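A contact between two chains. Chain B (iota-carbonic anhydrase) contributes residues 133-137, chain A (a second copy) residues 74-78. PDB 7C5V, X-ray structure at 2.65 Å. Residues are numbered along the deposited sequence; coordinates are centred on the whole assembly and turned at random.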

# COMPACT_ATOMS: atom_id res chain seq x y z
N ALA B 133 -7.40 -1.45 -5.66
CA ALA B 133 -7.40 -2.13 -6.95
C ALA B 133 -8.06 -1.23 -7.99
O ALA B 133 -8.98 -0.49 -7.65
CB ALA B 133 -8.10 -3.48 -6.90
N THR B 134 -7.55 -1.28 -9.22
CA THR B 134 -8.07 -0.50 -10.35
C THR B 134 -8.46 -1.42 -11.49
O THR B 134 -7.66 -2.26 -11.93
CB THR B 134 -7.05 0.53 -10.86
OG1 THR B 134 -6.37 1.15 -9.77
CG2 THR B 134 -7.73 1.61 -11.67
N THR B 135 -9.68 -1.25 -11.99
CA THR B 135 -10.13 -1.89 -13.21
C THR B 135 -10.35 -0.84 -14.29
O THR B 135 -10.73 0.30 -14.00
CB THR B 135 -11.43 -2.66 -13.00
OG1 THR B 135 -12.53 -1.74 -12.93
CG2 THR B 135 -11.38 -3.48 -11.72
N MET B 136 -10.10 -1.24 -15.54
CA MET B 136 -10.49 -0.47 -16.71
C MET B 136 -11.10 -1.42 -17.71
O MET B 136 -10.55 -2.49 -17.98
CB MET B 136 -9.30 0.26 -17.36
CG MET B 136 -9.67 0.92 -18.70
SD MET B 136 -8.38 2.00 -19.35
CE MET B 136 -8.29 3.29 -18.10
N GLY B 137 -12.24 -1.03 -18.26
CA GLY B 137 -12.91 -1.88 -19.23
C GLY B 137 -14.19 -1.22 -19.69
O GLY B 137 -14.37 -0.01 -19.52
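Chain A 74-78: VLFKP

Two β-strands from different subunits can associate through packing, without sharing a backbone hydrogen bond, and this contact between two copies of iota-carbonic anhydrase illustrates the principle. Residues 133-137 of chain B belong to a longer strand, whereas chain A contributes a short strand, 75-77, flanked here by Val A74 and Pro A78 in loop or turn. The two strands run in broadly the same direction, crossing at 36°, and their axes come no nearer than 7.7 Å. Such spacing is too wide for backbone pairing but leaves room for side chains to pack between. In register, Met B136 lies opposite Leu A75, with 5.9 Å between their CA atoms.

The alternation of extended chains sets which side chains face the partner. Thr B134 and Met B136 direct their CA-to-CB bonds toward chain A, and Leu A75 and Lys A77 direct theirs toward chain B; Thr B135 and Phe A76, between them, point away and take part only through backbone atoms.

Apolar packing centres on Leu A75, in the m rotamer at chi1. Its CD2 lies 3.7 Å from CB of Met B136 and 3.8 Å from CG2 of Thr B134, so one methyl group touches both inward-facing residues of chain B. Met B136, with chi1 and chi2 both t and chi3 m, reaches obliquely across chain A, placing its SD 3.5 Å from CB of Lys A77. That lysine starts toward chain B, but its end leads away, and NZ is hydrogen-bonded elsewhere in the structure.

Contacts between side chain and backbone complete the fit. CE of Met B136 approaches O of Leu A75 to 3.1 Å, a close van der Waals contact, while SD of Met B136 lies 3.8 Å from N of Phe A76. Reciprocally, CD2 of Leu A75 rests 3.5 Å from O of Thr B134. Together the stretches bury 239 Å², with no hydrogen bond between them.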

# COMPACT_ATOMS: atom_id res chain seq x y z
N VAL A 74 -0.86 -1.50 -18.80
CA VAL A 74 -1.22 -0.18 -18.31
C VAL A 74 -2.66 0.07 -18.72
O VAL A 74 -3.07 -0.28 -19.84
CB VAL A 74 -0.27 0.90 -18.87
CG1 VAL A 74 -0.87 2.30 -18.70
CG2 VAL A 74 1.11 0.81 -18.20
N LEU A 75 -3.45 0.59 -17.79
CA LEU A 75 -4.87 0.85 -18.03
C LEU A 75 -4.97 2.20 -18.74
O LEU A 75 -5.23 3.25 -18.15
CB LEU A 75 -5.65 0.80 -16.71
CG LEU A 75 -5.89 -0.56 -16.01
CD1 LEU A 75 -4.64 -1.27 -15.62
CD2 LEU A 75 -6.76 -0.38 -14.77
N PHE A 76 -4.67 2.17 -20.04
CA PHE A 76 -4.60 3.37 -20.87
C PHE A 76 -5.80 3.37 -21.80
O PHE A 76 -5.91 2.51 -22.68
CB PHE A 76 -3.29 3.39 -21.67
CG PHE A 76 -3.02 4.70 -22.40
CD1 PHE A 76 -3.76 5.84 -22.12
CD2 PHE A 76 -2.03 4.77 -23.36
CE1 PHE A 76 -3.49 7.04 -22.80
CE2 PHE A 76 -1.77 5.96 -24.04
CZ PHE A 76 -2.50 7.08 -23.76
N LYS A 77 -6.73 4.29 -21.57
CA LYS A 77 -7.86 4.51 -22.48
C LYS A 77 -7.71 5.93 -23.00
O LYS A 77 -8.00 6.90 -22.28
CB LYS A 77 -9.21 4.30 -21.80
CG LYS A 77 -10.39 4.52 -22.74
CD LYS A 77 -10.82 5.96 -22.74
CE LYS A 77 -11.61 6.33 -23.93
NZ LYS A 77 -12.30 7.63 -23.69
N PRO A 78 -7.24 6.09 -24.24
CA PRO A 78 -6.92 7.43 -24.74
C PRO A 78 -8.16 8.16 -25.22
O PRO A 78 -9.22 7.57 -25.45
CB PRO A 78 -5.95 7.14 -25.90
CG PRO A 78 -5.53 5.69 -25.72
CD PRO A 78 -6.73 5.04 -25.13